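Local coordinates for protein histidine--tRNA ligase (Staphylococcus aureus, PDB 1QE0) that catalyses the ATP-dependent attachment of L-histidine to tRNA(His), working as a homodimer of the class II aminoacyl-tRNA synthetase family, at residues P5-Q9 and Y121-N125; L29-Y35 and A145-I150; M271-Y276 and L315-E320; N329-I334 and I357-D362. All coordinates share one frame; numbering follows the deposited sequence.

Interaction 1: P5-Q9 and Y121-N125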
loop_
_atom_site.group_PDB
_atom_site.type_symbol
_atom_site.label_atom_id
_atom_site.label_comp_id
_atom_site.label_asym_id
_atom_site.label_seq_id
_atom_site.Cartn_x
_atom_site.Cartn_y
_atom_site.Cartn_z
ATOM N N PRO A 5 -17.741 6.404 -11.743
ATOM C CA PRO A 5 -17.577 7.746 -12.318
ATOM C C PRO A 5 -16.661 7.689 -13.574
ATOM O O PRO A 5 -15.835 6.769 -13.720
ATOM C CB PRO A 5 -16.933 8.516 -11.164
ATOM C CG PRO A 5 -17.524 7.888 -9.978
ATOM C CD PRO A 5 -17.400 6.430 -10.317
ATOM N N ARG A 6 -16.799 8.655 -14.483
ATOM C CA ARG A 6 -15.993 8.630 -15.688
ATOM C C ARG A 6 -14.503 8.802 -15.410
ATOM O O ARG A 6 -14.113 9.547 -14.520
ATOM C CB ARG A 6 -16.497 9.658 -16.707
ATOM C CG ARG A 6 -15.866 9.484 -18.088
ATOM C CD ARG A 6 -16.642 10.204 -19.165
ATOM N NE ARG A 6 -16.490 11.651 -19.074
ATOM C CZ ARG A 6 -17.396 12.520 -19.507
ATOM N NH1 ARG A 6 -17.182 13.835 -19.395
ATOM N NH2 ARG A 6 -18.540 12.066 -20.018
ATOM N N GLY A 7 -13.685 8.072 -16.169
ATOM C CA GLY A 7 -12.240 8.131 -16.024
ATOM C C GLY A 7 -11.805 7.465 -14.745
ATOM O O GLY A 7 -10.711 7.698 -14.263
ATOM N N THR A 8 -12.646 6.587 -14.236
ATOM C CA THR A 8 -12.388 5.885 -12.988
ATOM C C THR A 8 -12.567 4.374 -13.279
ATOM O O THR A 8 -13.427 4.011 -14.090
ATOM C CB THR A 8 -13.412 6.403 -11.912
ATOM O OG1 THR A 8 -12.780 7.263 -10.976
ATOM C CG2 THR A 8 -14.027 5.330 -11.185
ATOM N N GLN A 9 -11.752 3.521 -12.645
ATOM C CA GLN A 9 -11.812 2.064 -12.809
ATOM C C GLN A 9 -11.678 1.348 -11.453
ATOM O O GLN A 9 -11.088 1.882 -10.498
ATOM C CB GLN A 9 -10.658 1.571 -13.685
ATOM C CG GLN A 9 -9.259 1.872 -13.072
ATOM C CD GLN A 9 -8.135 0.944 -13.553
ATOM O OE1 GLN A 9 -7.016 0.953 -13.004
ATOM N NE2 GLN A 9 -8.424 0.135 -14.574
ATOM N N TYR A 121 -6.891 8.219 -16.071
ATOM C CA TYR A 121 -7.938 8.074 -15.033
ATOM C C TYR A 121 -7.904 9.251 -14.104
ATOM O O TYR A 121 -6.838 9.738 -13.753
ATOM C CB TYR A 121 -7.692 6.808 -14.244
ATOM C CG TYR A 121 -7.950 5.573 -15.057
ATOM C CD1 TYR A 121 -6.949 4.624 -15.247
ATOM C CD2 TYR A 121 -9.207 5.343 -15.630
ATOM C CE1 TYR A 121 -7.197 3.467 -15.985
ATOM C CE2 TYR A 121 -9.463 4.205 -16.366
ATOM C CZ TYR A 121 -8.455 3.258 -16.543
ATOM O OH TYR A 121 -8.701 2.087 -17.250
ATOM N N ARG A 122 -9.068 9.760 -13.760
ATOM C CA ARG A 122 -9.130 10.873 -12.846
ATOM C C ARG A 122 -8.542 10.464 -11.509
ATOM O O ARG A 122 -8.087 11.310 -10.738
ATOM C CB ARG A 122 -10.562 11.344 -12.704
ATOM C CG ARG A 122 -10.926 12.326 -13.772
ATOM C CD ARG A 122 -11.578 11.668 -14.924
ATOM N NE ARG A 122 -12.866 12.310 -15.173
ATOM C CZ ARG A 122 -13.383 12.506 -16.380
ATOM N NH1 ARG A 122 -12.726 12.099 -17.462
ATOM N NH2 ARG A 122 -14.555 13.116 -16.511
ATOM N N GLN A 123 -8.607 9.165 -11.227
ATOM C CA GLN A 123 -8.034 8.589 -10.013
ATOM C C GLN A 123 -6.888 7.686 -10.421
ATOM O O GLN A 123 -7.082 6.688 -11.113
ATOM C CB GLN A 123 -9.033 7.752 -9.222
ATOM C CG GLN A 123 -8.332 7.101 -8.079
ATOM C CD GLN A 123 -9.232 6.500 -7.057
ATOM O OE1 GLN A 123 -10.314 7.002 -6.789
ATOM N NE2 GLN A 123 -8.761 5.450 -6.418
ATOM N N PHE A 124 -5.689 8.026 -10.008
ATOM C CA PHE A 124 -4.555 7.206 -10.364
ATOM C C PHE A 124 -3.758 6.940 -9.096
ATOM O O PHE A 124 -3.934 7.637 -8.109
ATOM C CB PHE A 124 -3.729 7.888 -11.455
ATOM C CG PHE A 124 -3.362 9.306 -11.146
ATOM C CD1 PHE A 124 -4.325 10.299 -11.157
ATOM C CD2 PHE A 124 -2.043 9.652 -10.854
ATOM C CE1 PHE A 124 -3.989 11.621 -10.876
ATOM C CE2 PHE A 124 -1.690 10.966 -10.575
ATOM C CZ PHE A 124 -2.676 11.952 -10.585
ATOM N N ASN A 125 -2.920 5.912 -9.102
ATOM C CA ASN A 125 -2.145 5.583 -7.919
ATOM C C ASN A 125 -0.661 5.828 -8.036
ATOM O O ASN A 125 0.055 4.971 -8.554
ATOM C CB ASN A 125 -2.352 4.110 -7.560
ATOM C CG ASN A 125 -3.438 3.890 -6.519
ATOM O OD1 ASN A 125 -4.520 4.483 -6.563
ATOM N ND2 ASN A 125 -3.156 3.007 -5.588
HETATM O O HOH W 1 -8.966 4.464 -10.893
#
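Gly-7 O takes the backbone N-H of Arg-122 at 2.7 Å, N to O, with a rather bent N-H...O angle of 137°; it is the one direct hydrogen bond between 5-9 and 121-125. Gly-7, with its positive phi of 71°, is the third residue of a type II beta turn from Pro-5 to Thr-8, and the turn presents its carbonyl to the residue just before strand 123-132. Its oxygen also lies at the edge of the Tyr-121 ring. One face of that ring carries Gln-9: CG sits almost over the centre, 3.9 Å from the centroid, as a CH-pi contact. With CG set between the backbone N and the carbonyl carbon (chi1 62°) and the chain extended beyond it, the Gln-9 amide lies nearly parallel to the ring. At the other end, the peptide joining Arg-6 to Gly-7 covers a face of the Arg-122 guanidinium. Arg-6 NE comes within 3.5 Å of Arg-122 NH2, the two guanidinium planes being steeply inclined. A water adds a bridge, donating to Gln-123 O at 2.9 Å and weakly accepting from Gln-9 N. Across the dimer interface Gln-123 OE1 accepts from the backbone N of Ile-42 of the second subunit, whose Pro-41 packs on Thr-8. The N-terminal loop thus lies on the start of strand 123-132, the second strand of the antiparallel pair that forms motif 2 of class II synthetases.

Interaction 2: L29-Y35 and A145-I150; sequences LMTFYNY and AMVMHI
Tyr-33 OH and His-149 ND1 share a hydrogen bond of 2.5 Å, in which either could be the donor; ND1 lies near the tyrosine ring plane, and the two rings meet rim to rim. Met-146 lies alongside Tyr-33. With CG anti to the backbone N (chi1 179°), its chain runs past the tyrosine, placing CG over the ring centre, 4.0 Å from the centroid, and then bends so that CE lies over the Tyr-35 face, 3.7 Å from that centroid. Both are CH-pi contacts, with the sulfur farther above each ring in Met-aromatic fashion. Segments 29-33 and 145-150, of helices 13-33 and 137-153, run roughly antiparallel, with axes 11.3 Å apart at closest, packed against the sheet of the class II catalytic domain. Leu-29 CD1 sits over one face of the His-149 ring, toward its rim, and Met-30 CE reaches Met-146 SD at 4.0 Å. A Schellman motif with Asn-34 at C-prime ends the first helix and turns Tyr-35 inward, where its hydroxyl bonds to Glu-142. His-354 of the second subunit stacks with the His-149 imidazole.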
loop_
_atom_site.group_PDB
_atom_site.type_symbol
_atom_site.label_atom_id
_atom_site.label_comp_id
_atom_site.label_asym_id
_atom_site.label_seq_id
_atom_site.Cartn_x
_atom_site.Cartn_y
_atom_site.Cartn_z
ATOM N N LEU A 29 11.778 -3.003 -0.461
ATOM C CA LEU A 29 12.899 -2.244 -0.996
ATOM C C LEU A 29 13.125 -0.999 -0.108
ATOM O O LEU A 29 14.267 -0.692 0.236
ATOM C CB LEU A 29 12.624 -1.802 -2.446
ATOM C CG LEU A 29 13.091 -2.545 -3.707
ATOM C CD1 LEU A 29 13.691 -3.853 -3.367
ATOM C CD2 LEU A 29 11.949 -2.717 -4.668
ATOM N N MET A 30 12.055 -0.319 0.315
ATOM C CA MET A 30 12.204 0.886 1.147
ATOM C C MET A 30 12.865 0.556 2.474
ATOM O O MET A 30 13.530 1.386 3.098
ATOM C CB MET A 30 10.861 1.587 1.387
ATOM C CG MET A 30 10.195 2.098 0.124
ATOM S SD MET A 30 11.233 3.182 -0.863
ATOM C CE MET A 30 11.859 1.988 -1.989
ATOM N N THR A 31 12.675 -0.672 2.894
ATOM C CA THR A 31 13.239 -1.170 4.124
ATOM C C THR A 31 14.778 -1.189 4.045
ATOM O O THR A 31 15.474 -0.739 4.953
ATOM C CB THR A 31 12.617 -2.531 4.356
ATOM O OG1 THR A 31 11.488 -2.366 5.194
ATOM C CG2 THR A 31 13.560 -3.520 4.909
ATOM N N PHE A 32 15.294 -1.605 2.895
ATOM C CA PHE A 32 16.727 -1.692 2.652
ATOM C C PHE A 32 17.321 -0.293 2.568
ATOM O O PHE A 32 18.459 -0.070 2.952
ATOM C CB PHE A 32 17.002 -2.434 1.330
ATOM C CG PHE A 32 16.326 -3.751 1.210
ATOM C CD1 PHE A 32 16.106 -4.300 -0.021
ATOM C CD2 PHE A 32 15.870 -4.438 2.327
ATOM C CE1 PHE A 32 15.421 -5.531 -0.144
ATOM C CE2 PHE A 32 15.188 -5.663 2.210
ATOM C CZ PHE A 32 14.970 -6.201 0.973
ATOM N N TYR A 33 16.557 0.640 2.021
ATOM C CA TYR A 33 17.018 2.016 1.857
ATOM C C TYR A 33 16.726 2.840 3.076
ATOM O O TYR A 33 17.201 3.971 3.188
ATOM C CB TYR A 33 16.351 2.655 0.657
ATOM C CG TYR A 33 16.822 2.060 -0.633
ATOM C CD1 TYR A 33 17.827 2.691 -1.365
ATOM C CD2 TYR A 33 16.324 0.823 -1.096
ATOM C CE1 TYR A 33 18.351 2.111 -2.514
ATOM C CE2 TYR A 33 16.839 0.224 -2.251
ATOM C CZ TYR A 33 17.866 0.874 -2.944
ATOM O OH TYR A 33 18.509 0.265 -3.982
ATOM N N ASN A 34 15.852 2.317 3.929
ATOM C CA ASN A 34 15.504 2.982 5.165
ATOM C C ASN A 34 14.565 4.189 5.039
ATOM O O ASN A 34 14.699 5.176 5.799
ATOM C CB ASN A 34 16.780 3.350 5.914
ATOM C CG ASN A 34 16.516 3.808 7.312
ATOM O OD1 ASN A 34 15.656 3.264 7.997
ATOM N ND2 ASN A 34 17.244 4.832 7.754
ATOM N N TYR A 35 13.641 4.134 4.070
ATOM C CA TYR A 35 12.651 5.192 3.907
ATOM C C TYR A 35 11.424 4.695 4.650
ATOM O O TYR A 35 11.116 3.497 4.601
ATOM C CB TYR A 35 12.313 5.401 2.459
ATOM C CG TYR A 35 13.340 6.211 1.756
ATOM C CD1 TYR A 35 13.055 7.487 1.286
ATOM C CD2 TYR A 35 14.604 5.729 1.574
ATOM C CE1 TYR A 35 14.029 8.261 0.642
ATOM C CE2 TYR A 35 15.591 6.503 0.939
ATOM C CZ TYR A 35 15.293 7.766 0.478
ATOM O OH TYR A 35 16.280 8.528 -0.115
ATOM N N ALA A 145 20.117 5.295 -7.619
ATOM C CA ALA A 145 20.405 3.882 -7.598
ATOM C C ALA A 145 19.089 3.161 -7.242
ATOM O O ALA A 145 18.793 2.076 -7.769
ATOM C CB ALA A 145 21.447 3.610 -6.558
ATOM N N MET A 146 18.289 3.791 -6.373
ATOM C CA MET A 146 16.999 3.244 -5.932
ATOM C C MET A 146 15.971 3.196 -7.076
ATOM O O MET A 146 15.377 2.138 -7.333
ATOM C CB MET A 146 16.437 4.081 -4.763
ATOM C CG MET A 146 15.079 3.620 -4.241
ATOM S SD MET A 146 14.227 4.912 -3.298
ATOM C CE MET A 146 15.064 4.826 -1.832
ATOM N N VAL A 147 15.765 4.331 -7.759
ATOM C CA VAL A 147 14.792 4.384 -8.839
ATOM C C VAL A 147 15.165 3.324 -9.868
ATOM O O VAL A 147 14.295 2.755 -10.509
ATOM C CB VAL A 147 14.644 5.810 -9.444
ATOM C CG1 VAL A 147 15.943 6.293 -9.983
ATOM C CG2 VAL A 147 13.604 5.821 -10.550
ATOM N N MET A 148 16.449 2.980 -9.943
ATOM C CA MET A 148 16.900 1.961 -10.876
ATOM C C MET A 148 16.602 0.599 -10.276
ATOM O O MET A 148 16.110 -0.319 -10.951
ATOM C CB MET A 148 18.393 2.088 -11.093
ATOM C CG MET A 148 18.810 1.655 -12.456
ATOM S SD MET A 148 18.256 2.857 -13.645
ATOM C CE MET A 148 19.473 2.595 -14.878
ATOM N N HIS A 149 16.882 0.475 -8.987
ATOM C CA HIS A 149 16.662 -0.760 -8.279
ATOM C C HIS A 149 15.180 -1.152 -8.341
ATOM O O HIS A 149 14.851 -2.291 -8.676
ATOM C CB HIS A 149 17.141 -0.607 -6.840
ATOM C CG HIS A 149 17.290 -1.882 -6.081
ATOM N ND1 HIS A 149 17.632 -1.959 -4.764
ATOM C CD2 HIS A 149 17.104 -3.177 -6.473
ATOM C CE1 HIS A 149 17.657 -3.203 -4.356
ATOM N NE2 HIS A 149 17.336 -3.968 -5.375
ATOM N N ILE A 150 14.282 -0.220 -8.047
ATOM C CA ILE A 150 12.846 -0.535 -8.053
ATOM C C ILE A 150 12.439 -1.298 -9.305
ATOM O O ILE A 150 12.024 -2.463 -9.225
ATOM C CB ILE A 150 11.975 0.741 -7.908
ATOM C CG1 ILE A 150 12.029 1.219 -6.460
ATOM C CG2 ILE A 150 10.536 0.484 -8.347
ATOM C CD1 ILE A 150 11.603 2.655 -6.279
#

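Interaction 3: M271-Y276 and L315-E320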
loop_
_atom_site.group_PDB
_atom_site.type_symbol
_atom_site.label_atom_id
_atom_site.label_comp_id
_atom_site.label_asym_id
_atom_site.label_seq_id
_atom_site.Cartn_x
_atom_site.Cartn_y
_atom_site.Cartn_z
ATOM N N MET A 271 11.661 3.781 -20.499
ATOM C CA MET A 271 11.452 2.474 -21.071
ATOM C C MET A 271 11.372 2.606 -22.559
ATOM O O MET A 271 10.601 3.417 -23.105
ATOM C CB MET A 271 10.124 1.916 -20.528
ATOM C CG MET A 271 9.385 0.851 -21.357
ATOM S SD MET A 271 9.698 -0.861 -20.838
ATOM C CE MET A 271 10.271 -0.643 -19.200
ATOM N N ASP A 272 12.234 1.845 -23.201
ATOM C CA ASP A 272 12.268 1.790 -24.639
ATOM C C ASP A 272 11.357 0.606 -24.946
ATOM O O ASP A 272 11.691 -0.546 -24.613
ATOM C CB ASP A 272 13.689 1.472 -25.136
ATOM C CG ASP A 272 14.667 2.614 -24.925
ATOM O OD1 ASP A 272 15.817 2.334 -24.498
ATOM O OD2 ASP A 272 14.291 3.774 -25.219
ATOM N N ASN A 273 10.172 0.881 -25.477
ATOM C CA ASN A 273 9.269 -0.199 -25.835
ATOM C C ASN A 273 8.389 0.170 -27.018
ATOM O O ASN A 273 7.470 0.972 -26.885
ATOM C CB ASN A 273 8.425 -0.650 -24.647
ATOM C CG ASN A 273 7.834 -2.031 -24.855
ATOM O OD1 ASN A 273 6.951 -2.210 -25.713
ATOM N ND2 ASN A 273 8.329 -3.025 -24.098
ATOM N N PRO A 274 8.640 -0.461 -28.184
ATOM C CA PRO A 274 7.965 -0.306 -29.481
ATOM C C PRO A 274 6.434 -0.332 -29.482
ATOM O O PRO A 274 5.807 0.280 -30.356
ATOM C CB PRO A 274 8.561 -1.450 -30.317
ATOM C CG PRO A 274 8.893 -2.481 -29.291
ATOM C CD PRO A 274 9.552 -1.618 -28.241
ATOM N N ASN A 275 5.830 -1.014 -28.511
ATOM C CA ASN A 275 4.380 -1.063 -28.445
ATOM C C ASN A 275 3.837 0.138 -27.683
ATOM O O ASN A 275 2.731 0.095 -27.147
ATOM C CB ASN A 275 3.930 -2.361 -27.799
ATOM C CG ASN A 275 4.541 -3.573 -28.466
ATOM O OD1 ASN A 275 4.766 -3.584 -29.687
ATOM N ND2 ASN A 275 4.828 -4.606 -27.673
ATOM N N TYR A 276 4.602 1.225 -27.692
ATOM C CA TYR A 276 4.257 2.460 -27.004
ATOM C C TYR A 276 3.957 3.614 -27.951
ATOM O O TYR A 276 4.433 3.620 -29.086
ATOM C CB TYR A 276 5.398 2.855 -26.079
ATOM C CG TYR A 276 5.292 2.176 -24.764
ATOM C CD1 TYR A 276 4.048 2.021 -24.166
ATOM C CD2 TYR A 276 6.418 1.713 -24.093
ATOM C CE1 TYR A 276 3.913 1.432 -22.924
ATOM C CE2 TYR A 276 6.298 1.113 -22.833
ATOM C CZ TYR A 276 5.030 0.978 -22.257
ATOM O OH TYR A 276 4.853 0.408 -21.015
ATOM N N LEU A 315 1.824 -1.771 -16.598
ATOM C CA LEU A 315 1.786 -1.818 -18.064
ATOM C C LEU A 315 3.155 -2.120 -18.683
ATOM O O LEU A 315 3.240 -2.760 -19.732
ATOM C CB LEU A 315 1.267 -0.485 -18.594
ATOM C CG LEU A 315 0.512 -0.419 -19.916
ATOM C CD1 LEU A 315 1.192 0.626 -20.774
ATOM C CD2 LEU A 315 0.447 -1.778 -20.618
ATOM N N ALA A 316 4.219 -1.652 -18.030
ATOM C CA ALA A 316 5.587 -1.870 -18.488
ATOM C C ALA A 316 5.846 -3.348 -18.444
ATOM O O ALA A 316 6.404 -3.905 -19.393
ATOM C CB ALA A 316 6.568 -1.160 -17.581
ATOM N N LEU A 317 5.457 -3.987 -17.336
ATOM C CA LEU A 317 5.666 -5.427 -17.200
ATOM C C LEU A 317 4.927 -6.144 -18.327
ATOM O O LEU A 317 5.437 -7.094 -18.917
ATOM C CB LEU A 317 5.179 -5.948 -15.840
ATOM C CG LEU A 317 6.010 -5.931 -14.543
ATOM C CD1 LEU A 317 7.496 -6.029 -14.825
ATOM C CD2 LEU A 317 5.727 -4.702 -13.754
ATOM N N GLU A 318 3.726 -5.659 -18.627
ATOM C CA GLU A 318 2.884 -6.214 -19.673
ATOM C C GLU A 318 3.634 -6.165 -21.007
ATOM O O GLU A 318 3.942 -7.225 -21.592
ATOM C CB GLU A 318 1.615 -5.382 -19.793
ATOM C CG GLU A 318 0.311 -6.136 -19.734
ATOM C CD GLU A 318 -0.860 -5.218 -20.067
ATOM O OE1 GLU A 318 -1.114 -4.984 -21.278
ATOM O OE2 GLU A 318 -1.506 -4.693 -19.126
ATOM N N GLU A 319 3.956 -4.946 -21.463
ATOM C CA GLU A 319 4.657 -4.747 -22.732
ATOM C C GLU A 319 5.952 -5.527 -22.846
ATOM O O GLU A 319 6.325 -5.920 -23.938
ATOM C CB GLU A 319 4.956 -3.271 -22.982
ATOM C CG GLU A 319 3.777 -2.319 -22.884
ATOM C CD GLU A 319 2.714 -2.521 -23.947
ATOM O OE1 GLU A 319 2.536 -3.658 -24.419
ATOM O OE2 GLU A 319 2.021 -1.538 -24.294
ATOM N N GLU A 320 6.664 -5.690 -21.734
ATOM C CA GLU A 320 7.918 -6.426 -21.733
ATOM C C GLU A 320 7.625 -7.905 -21.639
ATOM O O GLU A 320 8.533 -8.732 -21.676
ATOM C CB GLU A 320 8.808 -5.998 -20.562
ATOM C CG GLU A 320 9.230 -4.519 -20.597
ATOM C CD GLU A 320 10.642 -4.268 -21.158
ATOM O OE1 GLU A 320 11.638 -4.682 -20.496
ATOM O OE2 GLU A 320 10.733 -3.629 -22.243
#
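Strand 265-272 runs out at Asp-272 into a type I beta turn from Asn-273 to Tyr-276, which lies against the last turn of helix 310-319 with Asn-275 and Glu-319 CA atoms 6.8 Å apart. Asn-273 uses both ends of its amide. ND2 donates to Glu-320 OE2 at 3.1 Å, with an N-H...O angle of 146°; the acceptor lies close to the amide plane and is approached on its anti lone pair, away from the other oxygen. OD1 accepts from Asn-275 N at 3.2 Å, an Asx turn, so the amide is held from two directions. Glu-320 OE1 is taken by the backbone N of Lys-157 and, weakly, by that of His-158, so the residue after the helix is also bonded to the chain at 157-158. The turn leads from strand 265-272 back into strand 280-290, its hairpin partner, while the helix is the one that follows strand 302-309 in motif 3 of the class II fold. Met-271 bends its chain so that CE rests 4.1 Å from Ala-316 CB, with its sulfur beside the Glu-320 side chain. Tyr-276 reaches across the helix flank: Leu-315 CD1 meets the ring edge in plane, 3.6 Å from CE1, and Glu-319 CG lies 3.5 Å from OH. CG of Glu-319 is anti to its carbonyl carbon (chi1 -53°), and a bend at chi2 brings OE1 beside Asn-275 CB.

Interaction 4: N329-I334 and I357-D362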
loop_
_atom_site.group_PDB
_atom_site.type_symbol
_atom_site.label_atom_id
_atom_site.label_comp_id
_atom_site.label_asym_id
_atom_site.label_seq_id
_atom_site.Cartn_x
_atom_site.Cartn_y
_atom_site.Cartn_z
ATOM N N ASN A 329 -3.612 -19.473 -5.755
ATOM C CA ASN A 329 -4.175 -20.814 -5.896
ATOM C C ASN A 329 -4.629 -21.338 -4.550
ATOM O O ASN A 329 -3.925 -21.175 -3.568
ATOM C CB ASN A 329 -3.079 -21.766 -6.393
ATOM C CG ASN A 329 -3.244 -22.155 -7.838
ATOM O OD1 ASN A 329 -3.671 -21.350 -8.674
ATOM N ND2 ASN A 329 -2.890 -23.395 -8.155
ATOM N N LEU A 330 -5.767 -22.013 -4.515
ATOM C CA LEU A 330 -6.275 -22.595 -3.287
ATOM C C LEU A 330 -5.478 -23.878 -3.067
ATOM O O LEU A 330 -5.239 -24.618 -4.007
ATOM C CB LEU A 330 -7.745 -22.964 -3.476
ATOM C CG LEU A 330 -8.715 -22.913 -2.305
ATOM C CD1 LEU A 330 -8.759 -21.510 -1.736
ATOM C CD2 LEU A 330 -10.087 -23.286 -2.779
ATOM N N ASP A 331 -5.059 -24.150 -1.844
ATOM C CA ASP A 331 -4.326 -25.384 -1.553
ATOM C C ASP A 331 -5.177 -26.642 -1.539
ATOM O O ASP A 331 -4.727 -27.661 -1.982
ATOM C CB ASP A 331 -3.672 -25.330 -0.185
ATOM C CG ASP A 331 -2.305 -24.793 -0.229
ATOM O OD1 ASP A 331 -2.152 -23.594 0.089
ATOM O OD2 ASP A 331 -1.383 -25.581 -0.558
ATOM N N LEU A 332 -6.402 -26.573 -1.033
ATOM C CA LEU A 332 -7.231 -27.753 -0.915
ATOM C C LEU A 332 -8.682 -27.432 -1.073
ATOM O O LEU A 332 -9.177 -26.556 -0.363
ATOM C CB LEU A 332 -7.092 -28.302 0.497
ATOM C CG LEU A 332 -7.315 -29.788 0.791
ATOM C CD1 LEU A 332 -7.786 -29.924 2.223
ATOM C CD2 LEU A 332 -8.310 -30.434 -0.163
ATOM N N PHE A 333 -9.370 -28.121 -1.983
ATOM C CA PHE A 333 -10.801 -27.911 -2.099
ATOM C C PHE A 333 -11.491 -29.183 -1.584
ATOM O O PHE A 333 -11.106 -30.311 -1.956
ATOM C CB PHE A 333 -11.236 -27.547 -3.503
ATOM C CG PHE A 333 -12.673 -27.072 -3.575
ATOM C CD1 PHE A 333 -12.970 -25.741 -3.427
ATOM C CD2 PHE A 333 -13.719 -27.969 -3.789
ATOM C CE1 PHE A 333 -14.275 -25.303 -3.494
ATOM C CE2 PHE A 333 -15.042 -27.530 -3.858
ATOM C CZ PHE A 333 -15.322 -26.195 -3.712
ATOM N N ILE A 334 -12.424 -28.995 -0.649
ATOM C CA ILE A 334 -13.153 -30.096 -0.025
ATOM C C ILE A 334 -14.501 -30.379 -0.688
ATOM O O ILE A 334 -15.382 -29.504 -0.723
ATOM C CB ILE A 334 -13.341 -29.812 1.472
ATOM C CG1 ILE A 334 -11.967 -29.708 2.143
ATOM C CG2 ILE A 334 -14.137 -30.892 2.132
ATOM C CD1 ILE A 334 -12.029 -29.174 3.538
ATOM N N ILE A 357 -3.317 -22.918 5.760
ATOM C CA ILE A 357 -3.620 -23.692 4.560
ATOM C C ILE A 357 -4.750 -22.959 3.862
ATOM O O ILE A 357 -5.669 -22.526 4.514
ATOM C CB ILE A 357 -4.126 -25.113 4.896
ATOM C CG1 ILE A 357 -2.959 -25.986 5.313
ATOM C CG2 ILE A 357 -4.816 -25.735 3.675
ATOM C CD1 ILE A 357 -2.921 -26.313 6.741
ATOM N N LYS A 358 -4.678 -22.775 2.552
ATOM C CA LYS A 358 -5.769 -22.089 1.855
ATOM C C LYS A 358 -6.726 -23.169 1.432
ATOM O O LYS A 358 -6.374 -23.965 0.569
ATOM C CB LYS A 358 -5.284 -21.368 0.607
ATOM C CG LYS A 358 -4.410 -20.223 0.885
ATOM C CD LYS A 358 -3.038 -20.494 0.401
ATOM C CE LYS A 358 -2.903 -20.235 -1.070
ATOM N NZ LYS A 358 -1.509 -20.543 -1.591
ATOM N N ALA A 359 -7.926 -23.194 2.009
ATOM C CA ALA A 359 -8.885 -24.235 1.682
ATOM C C ALA A 359 -10.247 -23.646 1.424
ATOM O O ALA A 359 -10.481 -22.469 1.697
ATOM C CB ALA A 359 -8.953 -25.266 2.811
ATOM N N ASP A 360 -11.124 -24.432 0.812
ATOM C CA ASP A 360 -12.478 -23.976 0.561
ATOM C C ASP A 360 -13.286 -25.169 0.232
ATOM O O ASP A 360 -12.745 -26.178 -0.166
ATOM C CB ASP A 360 -12.566 -22.949 -0.538
ATOM C CG ASP A 360 -13.614 -21.902 -0.242
ATOM O OD1 ASP A 360 -13.897 -21.031 -1.099
ATOM O OD2 ASP A 360 -14.173 -21.953 0.870
ATOM N N LYS A 361 -14.568 -25.099 0.531
ATOM C CA LYS A 361 -15.468 -26.207 0.298
ATOM C C LYS A 361 -16.574 -25.738 -0.624
ATOM O O LYS A 361 -16.482 -24.663 -1.217
ATOM C CB LYS A 361 -16.026 -26.718 1.630
ATOM C CG LYS A 361 -16.980 -25.764 2.335
ATOM C CD LYS A 361 -17.514 -26.312 3.654
ATOM C CE LYS A 361 -18.380 -27.522 3.435
ATOM N NZ LYS A 361 -19.487 -27.135 2.581
ATOM N N ASP A 362 -17.616 -26.545 -0.771
ATOM C CA ASP A 362 -18.716 -26.182 -1.655
ATOM C C ASP A 362 -20.014 -25.773 -0.977
ATOM O O ASP A 362 -20.694 -26.577 -0.332
ATOM C CB ASP A 362 -18.992 -27.308 -2.640
ATOM C CG ASP A 362 -20.195 -27.037 -3.504
ATOM O OD1 ASP A 362 -21.162 -27.822 -3.381
ATOM O OD2 ASP A 362 -20.172 -26.043 -4.287
#
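Asp-331 and Lys-358 face each other just ahead of the two strands. Bent at chi2 and chi3, the lysine chain crosses the aspartate at a slant and leaves NZ 3.5 Å from Asp-331 OD1, a salt bridge at the long end. Lys-358 O takes Leu-332 N at 3.1 Å and, weakly, Asp-331 N. Asp-360 then works both ways: its N donates to Leu-332 O and its O accepts from Ile-334 N at 2.9 Å, the straightest of the set at 166°. Phe-333, CG anti to the backbone N (chi1 -169°), swings its ring across the neighbouring strand, so that Asp-360 O and Lys-361 CA lie over one face. Leu-330 CD2 meets Asp-360 CB at 3.4 Å. On the opposite sheet face Leu-332 CB rests on Ala-359 CB at 4.2 Å, toward helix 338-353, which makes the beta-alpha-beta crossover between these parallel strands of the anticodon-binding domain. Lys-361 curls its chain at chi3 and chi4, bringing NZ to a salt bridge with Asp-342. The buried Asp-360 carboxylate pairs with Arg-353 and with Lys-103 of the second subunit; two cations beside it would probably keep it ionised, and the Lys-103 bridge links strand 359-361 to the other subunit.

In the fold
Interactions 1 to 3 belong to the catalytic part of the chain, and interactions 1 and 3 reach the same large sheet, their centres about 22 Å apart. Interaction 1 is a surface contact, joined mainly through backbone, water and a covered ring face; interaction 2 is buried, methionine and aromatic packing round one tyrosine-histidine hydrogen bond; interaction 3, partly buried, turns on an amide and a carboxylate. Interaction 4 lies in the anticodon-binding domain, centre to centre about 36 Å from interaction 2 within one chain, and is buried strand pairing. Yet the dimer brings these two together: Asn-34 bonds Asp-360 of the second subunit, while Arg-353 of that subunit bonds Phe-32 O.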